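Local coordinates for sulfate transporter sulfate transporter family protein (Wolinella succinogenes, PDB 4DGF), which probably carries sulfate or related anions across the membrane as a SulP-family transporter, of which this chain is the STAS domain, at residues S16-P21 / D116-A121; D39-V44 / F55-R60; G43-I48 / W74-S79; G110-F115 / L122-L127. One frame throughout, in Å; residues are numbered along the deposited sequence.

Contact 1 (S16-P21 / D116-A121); sequences SKKVVP and DHIDKA
K18 stretches from the loop ahead of strand 24-28 to the first turn of helix 118-130, the last helix of this STAS domain, and ends there in a salt bridge with D119. The case illustrates how one long cationic side chain can pack its apolar stem against the protein while its polar, more exposed end is held by two carboxylates. The tight part is apolar. CE of K18 lies 3.8 Å from CG2 of I118, a buried residue that also packs on strands 54-58 and 86-90, while L122 supports the lysine one helical turn further on. A bend at the second torsion (chi2 -74°), followed by an extended run, carries the ammonium to D119, whose side chain crosses that of the lysine at about a right angle. NZ of K18 donates to OD1 of D119 at 2.8 Å, and the oxygen accepts through its syn lone pair, on the side of OD2. On the more open side OD2 of D119 stays 3.8 Å from NZ of K18. The ammonium has a second salt-bridge partner in D13, and it stands near the plane of the H117 ring at its edge. A leucine in place of K18 would probably leave the carboxylates of D119 and D13 without the positive charge they share. H117 is the N-cap of the helix: its ND1 accepts a bond from the backbone N of D119 at 3.0 Å, with an N-H...acceptor angle of 163° and the donor tilted 16° from the ring plane.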
# COMPACT_ATOMS: atom_id res chain seq x y z
N SER A 16 2.05 -14.46 -5.67
CA SER A 16 2.51 -15.41 -6.73
C SER A 16 1.28 -16.08 -7.39
O SER A 16 1.41 -16.61 -8.50
CB SER A 16 3.46 -16.45 -6.17
OG SER A 16 2.80 -17.27 -5.25
N LYS A 17 0.11 -16.03 -6.75
CA LYS A 17 -1.09 -16.68 -7.33
C LYS A 17 -1.86 -15.71 -8.17
O LYS A 17 -2.87 -16.10 -8.76
CB LYS A 17 -2.08 -17.19 -6.27
CG LYS A 17 -1.53 -18.02 -5.15
CD LYS A 17 -1.15 -19.39 -5.59
CE LYS A 17 -0.47 -20.00 -4.38
NZ LYS A 17 0.62 -20.92 -4.81
N LYS A 18 -1.47 -14.43 -8.17
CA LYS A 18 -2.21 -13.38 -8.88
C LYS A 18 -1.60 -12.95 -10.20
O LYS A 18 -0.40 -13.18 -10.44
CB LYS A 18 -2.42 -12.11 -7.96
CG LYS A 18 -2.94 -12.47 -6.58
CD LYS A 18 -4.42 -12.87 -6.59
CE LYS A 18 -4.74 -13.39 -5.19
NZ LYS A 18 -6.10 -14.03 -5.21
N VAL A 19 -2.42 -12.33 -11.05
CA VAL A 19 -1.93 -11.72 -12.29
C VAL A 19 -1.64 -10.25 -12.08
O VAL A 19 -2.55 -9.44 -11.81
CB VAL A 19 -2.93 -11.91 -13.44
CG1 VAL A 19 -2.49 -11.11 -14.65
CG2 VAL A 19 -3.03 -13.38 -13.81
N VAL A 20 -0.35 -9.95 -11.98
CA VAL A 20 0.07 -8.59 -11.67
C VAL A 20 0.46 -7.85 -12.89
O VAL A 20 1.42 -8.23 -13.59
CB VAL A 20 1.20 -8.54 -10.60
CG1 VAL A 20 1.50 -7.11 -10.29
CG2 VAL A 20 0.83 -9.35 -9.35
N PRO A 21 -0.31 -6.82 -13.24
CA PRO A 21 0.05 -6.10 -14.45
C PRO A 21 1.45 -5.57 -14.45
O PRO A 21 1.98 -5.21 -13.36
CB PRO A 21 -1.00 -4.96 -14.54
CG PRO A 21 -2.11 -5.36 -13.56
CD PRO A 21 -1.45 -6.22 -12.53
N ASP A 116 -10.19 -4.01 0.76
CA ASP A 116 -10.07 -4.97 1.77
C ASP A 116 -9.46 -6.27 1.27
O ASP A 116 -9.36 -7.24 2.07
CB ASP A 116 -11.40 -5.26 2.46
CG ASP A 116 -12.45 -5.78 1.50
OD1 ASP A 116 -12.10 -6.28 0.42
OD2 ASP A 116 -13.68 -5.72 1.83
N HIS A 117 -9.08 -6.27 0.00
CA HIS A 117 -8.63 -7.50 -0.65
C HIS A 117 -7.78 -7.15 -1.84
O HIS A 117 -8.10 -6.25 -2.66
CB HIS A 117 -9.82 -8.38 -1.14
CG HIS A 117 -9.41 -9.86 -1.34
ND1 HIS A 117 -8.81 -10.36 -2.48
CD2 HIS A 117 -9.48 -10.94 -0.46
CE1 HIS A 117 -8.52 -11.66 -2.31
NE2 HIS A 117 -8.91 -12.02 -1.10
N ILE A 118 -6.73 -7.98 -2.01
CA ILE A 118 -5.76 -7.81 -3.08
C ILE A 118 -6.42 -7.92 -4.48
O ILE A 118 -6.09 -7.16 -5.44
CB ILE A 118 -4.56 -8.81 -2.95
CG1 ILE A 118 -3.46 -8.52 -3.96
CG2 ILE A 118 -5.01 -10.30 -3.05
CD1 ILE A 118 -3.02 -7.04 -4.02
N ASP A 119 -7.44 -8.80 -4.59
CA ASP A 119 -8.12 -8.89 -5.88
C ASP A 119 -8.76 -7.59 -6.33
O ASP A 119 -8.75 -7.26 -7.51
CB ASP A 119 -9.17 -9.97 -5.85
CG ASP A 119 -8.60 -11.38 -5.79
OD1 ASP A 119 -7.38 -11.65 -5.93
OD2 ASP A 119 -9.43 -12.30 -5.59
N LYS A 120 -9.36 -6.87 -5.41
CA LYS A 120 -9.98 -5.60 -5.76
C LYS A 120 -8.90 -4.58 -6.06
O LYS A 120 -9.12 -3.76 -6.94
CB LYS A 120 -10.80 -5.06 -4.56
CG LYS A 120 -11.83 -6.06 -4.09
CD LYS A 120 -12.65 -5.54 -2.89
CE LYS A 120 -13.76 -6.59 -2.68
NZ LYS A 120 -14.14 -6.63 -1.26
N ALA A 121 -7.80 -4.54 -5.23
CA ALA A 121 -6.82 -3.53 -5.54
C ALA A 121 -6.22 -3.77 -6.96
O ALA A 121 -5.83 -2.84 -7.69
CB ALA A 121 -5.72 -3.48 -4.45

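Contact 2 (D39-V44 / F55-R60); sequences DRLKGV and FILRMR. With FMT (formic acid), chain D.
F55 and L57 on strand 54-58 meet L41, the last residue of helix 35-41, and V44 in the turn that follows, within the beta-alpha-beta crossover that runs from strand 24-28 through this helix to strand 54-58. It is a compact example of two strand residues with one between them facing the helix and its exit turn. F55 comes first. Its CG sits anti to the backbone N (chi1 -169°), which sends the ring out from the strand, and CE1 of F55 lies 4.1 Å from CG1 of V44, the two side chains crossing at about a right angle. V44 is brought into place by a type II turn from L41 to V44, closed by the bond from N of V44 to O of L41. I56, between the two, packs instead on helix 118-130, through I118, L122 and A125. L57 then returns to the helix with a methyl-to-methyl contact, its CD1 standing 4.2 Å from CD1 of L41; here the two leucines cross obliquely, and L73 of helix 67-83 also touches L57. Beside L41, R40 grips a formate, probably from the crystallisation liquor, which Y27 and N30 also bind. The formate lies at the edge of the guanidinium, in its plane. NH2 of R40 donates to O2 of the formate at 3.0 Å, and NE of R40 gives the shorter bond, 2.7 Å to O1 of the formate, nearly straight at 174°.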
# COMPACT_ATOMS: atom_id res chain seq x y z
N ASP A 39 11.36 1.28 8.98
CA ASP A 39 12.77 1.36 8.55
C ASP A 39 12.93 0.71 7.17
O ASP A 39 13.75 1.12 6.34
CB ASP A 39 13.67 0.60 9.52
CG ASP A 39 14.66 1.50 10.21
OD1 ASP A 39 15.41 2.16 9.41
OD2 ASP A 39 14.69 1.50 11.51
N ARG A 40 12.17 -0.33 6.94
CA ARG A 40 12.26 -1.05 5.61
C ARG A 40 11.48 -0.35 4.47
O ARG A 40 11.96 -0.28 3.33
CB ARG A 40 11.76 -2.45 5.75
CG ARG A 40 12.65 -3.28 6.62
CD ARG A 40 12.19 -4.72 6.67
NE ARG A 40 10.87 -5.00 7.23
CZ ARG A 40 10.64 -5.36 8.48
NH1 ARG A 40 11.62 -5.49 9.44
NH2 ARG A 40 9.43 -5.68 8.81
N LEU A 41 10.36 0.28 4.77
CA LEU A 41 9.58 0.95 3.72
C LEU A 41 10.25 2.30 3.28
O LEU A 41 10.11 2.78 2.10
CB LEU A 41 8.14 1.23 4.17
CG LEU A 41 7.23 1.90 3.10
CD1 LEU A 41 7.09 1.04 1.80
CD2 LEU A 41 5.87 2.14 3.79
N LYS A 42 10.94 2.91 4.25
CA LYS A 42 11.54 4.25 3.98
C LYS A 42 12.37 4.22 2.75
O LYS A 42 13.37 3.51 2.64
CB LYS A 42 12.43 4.76 5.13
CG LYS A 42 12.65 6.28 4.98
CD LYS A 42 13.37 6.86 6.18
CE LYS A 42 13.10 8.35 6.17
NZ LYS A 42 14.29 9.12 6.64
N GLY A 43 12.04 5.14 1.84
CA GLY A 43 12.89 5.35 0.69
C GLY A 43 12.77 4.30 -0.39
O GLY A 43 13.53 4.34 -1.39
N VAL A 44 11.80 3.38 -0.27
CA VAL A 44 11.66 2.36 -1.27
C VAL A 44 11.46 2.92 -2.68
O VAL A 44 12.02 2.39 -3.62
CB VAL A 44 10.50 1.41 -0.93
CG1 VAL A 44 10.02 0.66 -2.16
CG2 VAL A 44 10.97 0.35 0.14
N PHE A 55 1.49 1.43 -7.01
CA PHE A 55 2.19 0.74 -5.98
C PHE A 55 1.12 0.24 -5.04
O PHE A 55 0.34 1.09 -4.50
CB PHE A 55 3.20 1.72 -5.26
CG PHE A 55 4.15 1.08 -4.36
CD1 PHE A 55 5.49 0.94 -4.75
CD2 PHE A 55 3.69 0.56 -3.14
CE1 PHE A 55 6.39 0.19 -3.92
CE2 PHE A 55 4.63 -0.06 -2.26
CZ PHE A 55 5.98 -0.23 -2.68
N ILE A 56 1.14 -1.07 -4.77
CA ILE A 56 0.15 -1.65 -3.86
C ILE A 56 0.89 -2.01 -2.59
O ILE A 56 1.82 -2.81 -2.58
CB ILE A 56 -0.54 -2.89 -4.47
CG1 ILE A 56 -1.14 -2.53 -5.83
CG2 ILE A 56 -1.60 -3.46 -3.45
CD1 ILE A 56 -1.90 -3.62 -6.52
N LEU A 57 0.40 -1.46 -1.48
CA LEU A 57 0.95 -1.87 -0.21
C LEU A 57 -0.03 -2.87 0.40
O LEU A 57 -1.25 -2.48 0.64
CB LEU A 57 1.01 -0.59 0.64
CG LEU A 57 1.88 -0.70 1.81
CD1 LEU A 57 3.37 -0.86 1.48
CD2 LEU A 57 1.76 0.64 2.57
N ARG A 58 0.40 -4.12 0.49
CA ARG A 58 -0.41 -5.16 1.02
C ARG A 58 -0.40 -5.17 2.52
O ARG A 58 0.69 -5.45 3.15
CB ARG A 58 0.01 -6.61 0.51
CG ARG A 58 -0.22 -6.68 -1.00
CD ARG A 58 -0.18 -8.11 -1.51
NE ARG A 58 -1.31 -8.89 -0.96
CZ ARG A 58 -1.56 -10.17 -1.19
NH1 ARG A 58 -0.79 -10.91 -2.03
NH2 ARG A 58 -2.65 -10.69 -0.66
N MSE A 59 -1.59 -5.06 3.10
CA MSE A 59 -1.67 -4.80 4.55
C MSE A 59 -2.52 -5.86 5.22
O MSE A 59 -3.03 -5.64 6.31
CB MSE A 59 -2.21 -3.35 4.78
CG MSE A 59 -1.33 -2.28 4.10
SE MSE A 59 -1.86 -0.49 4.68
CE MSE A 59 -0.72 -0.41 6.34
N ARG A 60 -2.70 -7.02 4.59
CA ARG A 60 -3.52 -8.08 5.26
C ARG A 60 -2.96 -8.62 6.56
O ARG A 60 -3.74 -9.17 7.40
CB ARG A 60 -3.74 -9.32 4.32
CG ARG A 60 -2.38 -9.92 3.88
CD ARG A 60 -2.71 -11.09 2.89
NE ARG A 60 -1.47 -11.63 2.35
CZ ARG A 60 -1.34 -12.86 1.84
NH1 ARG A 60 -2.38 -13.69 1.84
NH2 ARG A 60 -0.16 -13.26 1.33
C FMT D . 7.91 -5.49 5.40
O1 FMT D . 8.77 -4.60 5.51
O2 FMT D . 7.60 -6.05 6.52

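Contact 3 (G43-I48 / W74-S79); sequences GVLDVI and WEFQES
The phenyl ring of F76, on helix 67-83, is the flat group at this junction, where the helix packs against the irregular turn that follows helix 35-41 in the alpha/beta STAS fold. Two residues of that turn approach the ring obliquely and converge on one corner: CB of V44 and CG of L45 each lie 4.1 Å from CE1 of F76. L45 crosses the phenylalanine at about a right angle. Elsewhere on the ring F55 of strand 54-58 makes an edge-to-face pair with F76, so the ring sits between the turn and the sheet. The torsion that places CG of F76 anti to its own N (chi1 -174°) swings the phenyl out from the helix to meet these neighbours. L45 goes further along the helix, its CD1 resting 3.6 Å from the backbone O of S79, and P52, T85, C80 and R83 also touch it. Close to this apolar contact runs a short polar chain, an example of how a single water can join a backbone to a helix. The N-H of L45 donates to the water at 2.9 Å from N, and the water in turn donates to OG of S79 at 2.8 Å. The serine hydroxyl in turn donates a hydrogen bond within its own helix: OG of S79 reaches O of F76 over 2.7 Å, meeting the carbonyl at a C=O...donor angle of 122° and 21° out of its plane.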
# COMPACT_ATOMS: atom_id res chain seq x y z
N GLY A 43 12.04 5.14 1.84
CA GLY A 43 12.89 5.35 0.69
C GLY A 43 12.77 4.30 -0.39
O GLY A 43 13.53 4.34 -1.39
N VAL A 44 11.80 3.38 -0.27
CA VAL A 44 11.66 2.36 -1.27
C VAL A 44 11.46 2.92 -2.68
O VAL A 44 12.02 2.39 -3.62
CB VAL A 44 10.50 1.41 -0.93
CG1 VAL A 44 10.02 0.66 -2.16
CG2 VAL A 44 10.97 0.35 0.14
N LEU A 45 10.70 4.01 -2.86
CA LEU A 45 10.56 4.50 -4.22
C LEU A 45 11.87 5.16 -4.73
O LEU A 45 12.06 5.26 -5.91
CB LEU A 45 9.39 5.47 -4.33
CG LEU A 45 7.99 4.97 -4.65
CD1 LEU A 45 7.21 6.24 -4.96
CD2 LEU A 45 7.84 4.01 -5.83
N ASP A 46 12.77 5.64 -3.88
CA ASP A 46 14.05 6.18 -4.41
C ASP A 46 15.02 5.07 -4.86
O ASP A 46 16.06 5.40 -5.44
CB ASP A 46 14.81 6.98 -3.36
CG ASP A 46 14.01 8.19 -2.80
OD1 ASP A 46 13.34 8.91 -3.60
OD2 ASP A 46 14.07 8.40 -1.54
N VAL A 47 14.73 3.79 -4.58
CA VAL A 47 15.62 2.71 -5.08
C VAL A 47 14.98 1.78 -6.12
O VAL A 47 15.56 0.76 -6.47
CB VAL A 47 16.24 1.89 -3.92
CG1 VAL A 47 16.88 2.84 -2.91
CG2 VAL A 47 15.16 1.06 -3.23
N ILE A 48 13.80 2.10 -6.64
CA ILE A 48 13.32 1.41 -7.78
C ILE A 48 13.77 2.26 -9.01
O ILE A 48 13.56 3.48 -9.03
CB ILE A 48 11.81 1.28 -7.75
CG1 ILE A 48 11.39 0.47 -6.52
CG2 ILE A 48 11.34 0.63 -9.04
CD1 ILE A 48 9.88 0.42 -6.32
N TRP A 74 2.89 8.12 5.78
CA TRP A 74 2.64 9.46 5.24
C TRP A 74 3.79 9.85 4.33
O TRP A 74 3.54 10.43 3.20
CB TRP A 74 2.69 10.59 6.30
CG TRP A 74 1.41 10.78 7.04
CD1 TRP A 74 1.14 10.53 8.39
CD2 TRP A 74 0.17 11.31 6.52
NE1 TRP A 74 -0.14 10.89 8.70
CE2 TRP A 74 -0.78 11.32 7.66
CE3 TRP A 74 -0.25 11.79 5.27
CZ2 TRP A 74 -2.11 11.79 7.53
CZ3 TRP A 74 -1.57 12.22 5.16
CH2 TRP A 74 -2.48 12.23 6.27
N GLU A 75 5.02 9.62 4.77
CA GLU A 75 6.13 10.05 3.93
C GLU A 75 6.22 9.15 2.69
O GLU A 75 6.66 9.59 1.65
CB GLU A 75 7.44 10.10 4.71
CG GLU A 75 8.13 8.77 4.80
CD GLU A 75 9.57 8.85 5.32
OE1 GLU A 75 10.36 9.68 4.76
OE2 GLU A 75 9.90 8.06 6.26
N PHE A 76 5.74 7.91 2.76
CA PHE A 76 5.76 7.10 1.60
C PHE A 76 4.74 7.60 0.57
O PHE A 76 5.02 7.61 -0.66
CB PHE A 76 5.50 5.62 1.95
CG PHE A 76 5.66 4.73 0.76
CD1 PHE A 76 6.89 4.47 0.23
CD2 PHE A 76 4.54 4.17 0.16
CE1 PHE A 76 7.03 3.67 -0.90
CE2 PHE A 76 4.67 3.37 -0.99
CZ PHE A 76 5.92 3.17 -1.54
N GLN A 77 3.55 7.96 1.04
CA GLN A 77 2.53 8.50 0.14
C GLN A 77 3.02 9.81 -0.53
O GLN A 77 2.78 9.99 -1.69
CB GLN A 77 1.23 8.64 0.98
CG GLN A 77 0.01 9.04 0.22
CD GLN A 77 -0.15 10.50 0.07
OE1 GLN A 77 0.16 11.26 0.98
NE2 GLN A 77 -0.75 10.93 -1.08
N GLU A 78 3.75 10.63 0.19
CA GLU A 78 4.42 11.85 -0.35
C GLU A 78 5.44 11.56 -1.40
O GLU A 78 5.40 12.23 -2.46
CB GLU A 78 5.02 12.67 0.77
CG GLU A 78 3.89 13.33 1.57
CD GLU A 78 4.41 14.37 2.52
OE1 GLU A 78 5.38 15.09 2.13
OE2 GLU A 78 3.86 14.47 3.65
N SER A 79 6.27 10.53 -1.17
CA SER A 79 7.17 10.05 -2.19
C SER A 79 6.44 9.56 -3.45
O SER A 79 6.88 9.79 -4.60
CB SER A 79 8.19 9.03 -1.62
OG SER A 79 7.60 7.74 -1.56
O HOH W 1 9.71 6.03 -1.02

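Contact 4 (G110-F115 / L122-L127); sequences GEERVF and LAYAKL
F115 points the far end of its ring at Y124, and this aromatic meeting is the first shell of a contact that joins the loop before the last helix of the STAS domain to that helix, 118-130. CZ of F115 lies 3.6 Å from CD2 of Y124, which sits near the plane of the phenylalanine ring at its edge, and 3.7 Å from CB of Y124. The ring planes are inclined at 46°, with centroids 5.7 Å apart. CG of Y124 lies anti to the backbone N (chi1 -163°), which directs the ring from the helix to the loop, and CE2 of Y124 comes within 3.8 Å of the backbone O of E112. The hydroxyl belongs to the next shell, as an example of a surface aromatic joined to charged groups by water. One water, in the plane of the tyrosine ring, lies 2.7 Å from OH of Y124. It donates to OE2 of E112 at 3.0 Å and accepts from NE of R113 at 3.1 Å. A valine in place of Y124 would remove the ring and hydroxyl, and would probably leave a gap beside CZ of F115 and the water without its link to the helix. Further out, NH1 of R113 bonds to the backbone O of L87, and backbone bonds tie R113 and F115 to L89. The loop, which follows helix 105-109, is thus laid along strand 86-90, and Y124 and A125 of helix 118-130 rest on L88 of the same strand.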
# COMPACT_ATOMS: atom_id res chain seq x y z
N GLY A 110 -7.53 9.18 -0.12
CA GLY A 110 -8.79 8.98 -0.84
C GLY A 110 -9.34 7.57 -0.60
O GLY A 110 -8.62 6.54 -0.78
N GLU A 111 -10.60 7.47 -0.18
CA GLU A 111 -11.19 6.16 0.11
C GLU A 111 -11.14 5.20 -1.05
O GLU A 111 -11.15 3.98 -0.84
CB GLU A 111 -12.70 6.33 0.43
CG GLU A 111 -13.01 6.86 1.77
CD GLU A 111 -14.49 7.18 1.93
OE1 GLU A 111 -14.82 8.22 2.55
OE2 GLU A 111 -15.33 6.40 1.40
N GLU A 112 -11.24 5.74 -2.27
CA GLU A 112 -11.30 4.86 -3.42
C GLU A 112 -9.97 4.12 -3.70
O GLU A 112 -9.90 3.18 -4.52
CB GLU A 112 -11.74 5.68 -4.66
CG GLU A 112 -10.62 6.46 -5.31
CD GLU A 112 -10.27 7.76 -4.58
OE1 GLU A 112 -10.93 8.16 -3.52
OE2 GLU A 112 -9.31 8.39 -5.11
N ARG A 113 -8.93 4.52 -2.98
CA ARG A 113 -7.59 3.85 -3.04
C ARG A 113 -7.35 2.74 -1.97
O ARG A 113 -6.23 2.17 -1.94
CB ARG A 113 -6.49 4.87 -2.84
CG ARG A 113 -6.58 6.15 -3.71
CD ARG A 113 -5.90 6.00 -5.01
NE ARG A 113 -5.64 7.28 -5.67
CZ ARG A 113 -4.52 7.99 -5.50
NH1 ARG A 113 -3.50 7.50 -4.72
NH2 ARG A 113 -4.37 9.09 -6.19
N VAL A 114 -8.39 2.43 -1.14
CA VAL A 114 -8.21 1.59 0.00
C VAL A 114 -9.14 0.39 -0.24
O VAL A 114 -10.39 0.58 -0.44
CB VAL A 114 -8.59 2.35 1.32
CG1 VAL A 114 -8.35 1.45 2.51
CG2 VAL A 114 -7.69 3.60 1.39
N PHE A 115 -8.58 -0.83 -0.17
CA PHE A 115 -9.30 -2.06 -0.43
C PHE A 115 -9.17 -3.10 0.65
O PHE A 115 -8.15 -3.14 1.33
CB PHE A 115 -8.78 -2.72 -1.71
CG PHE A 115 -8.88 -1.78 -2.93
CD1 PHE A 115 -10.02 -1.80 -3.75
CD2 PHE A 115 -7.90 -0.83 -3.13
CE1 PHE A 115 -10.13 -0.88 -4.81
CE2 PHE A 115 -8.05 0.08 -4.17
CZ PHE A 115 -9.13 0.04 -5.02
N LEU A 122 -5.99 -5.03 -7.26
CA LEU A 122 -5.41 -5.38 -8.55
C LEU A 122 -6.33 -5.03 -9.73
O LEU A 122 -5.84 -4.54 -10.82
CB LEU A 122 -5.10 -6.87 -8.67
CG LEU A 122 -3.74 -7.21 -8.05
CD1 LEU A 122 -3.54 -8.75 -7.97
CD2 LEU A 122 -2.48 -6.56 -8.67
N ALA A 123 -7.58 -5.32 -9.53
CA ALA A 123 -8.60 -4.92 -10.56
C ALA A 123 -8.49 -3.41 -10.84
O ALA A 123 -8.50 -2.99 -11.97
CB ALA A 123 -9.98 -5.26 -10.10
N TYR A 124 -8.47 -2.58 -9.76
CA TYR A 124 -8.25 -1.18 -9.94
C TYR A 124 -6.91 -0.72 -10.54
O TYR A 124 -6.83 0.22 -11.32
CB TYR A 124 -8.54 -0.50 -8.60
CG TYR A 124 -8.76 0.95 -8.65
CD1 TYR A 124 -9.83 1.48 -9.41
CD2 TYR A 124 -7.96 1.84 -7.94
CE1 TYR A 124 -10.07 2.85 -9.44
CE2 TYR A 124 -8.23 3.25 -7.91
CZ TYR A 124 -9.29 3.72 -8.68
OH TYR A 124 -9.58 5.07 -8.74
N ALA A 125 -5.81 -1.29 -10.06
CA ALA A 125 -4.53 -1.09 -10.63
C ALA A 125 -4.51 -1.40 -12.16
O ALA A 125 -3.96 -0.65 -12.91
CB ALA A 125 -3.51 -2.02 -9.93
N LYS A 126 -5.13 -2.48 -12.57
CA LYS A 126 -5.20 -2.85 -13.95
C LYS A 126 -5.90 -1.73 -14.74
O LYS A 126 -5.44 -1.35 -15.81
CB LYS A 126 -5.93 -4.20 -14.11
CG LYS A 126 -5.99 -4.66 -15.60
CD LYS A 126 -6.31 -6.13 -15.72
CE LYS A 126 -6.12 -6.64 -17.17
NZ LYS A 126 -7.33 -6.15 -17.90
N LEU A 127 -6.99 -1.23 -14.20
CA LEU A 127 -7.78 -0.19 -14.87
C LEU A 127 -6.93 1.08 -15.01
O LEU A 127 -6.83 1.67 -16.09
CB LEU A 127 -9.08 0.01 -14.09
CG LEU A 127 -10.09 1.11 -14.48
CD1 LEU A 127 -11.39 0.69 -13.81
CD2 LEU A 127 -9.71 2.50 -13.95
O HOH W 2 -8.12 7.02 -7.50

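In the fold
From the N terminus, the loop 16-21 opens contact 1, which closes only when helix 118-130 begins, so that almost the whole domain lies inside its span. Contacts 2 and 3 nest within that loop and start from the same stretch, sharing G43 and V44; contact 2 closes on strand 54-58 and contact 3 further on, at helix 67-83. Their centres are about 8 Å apart and the two touch. Contact 4 follows in series after both and crosses contact 1, because its segments alternate with those of contact 1 along the chain; both use helix 118-130. Contact 2 adjoins contacts 1 and 4 at this last helix, whereas contacts 1 and 3 occupy opposite sides of the chain's centre.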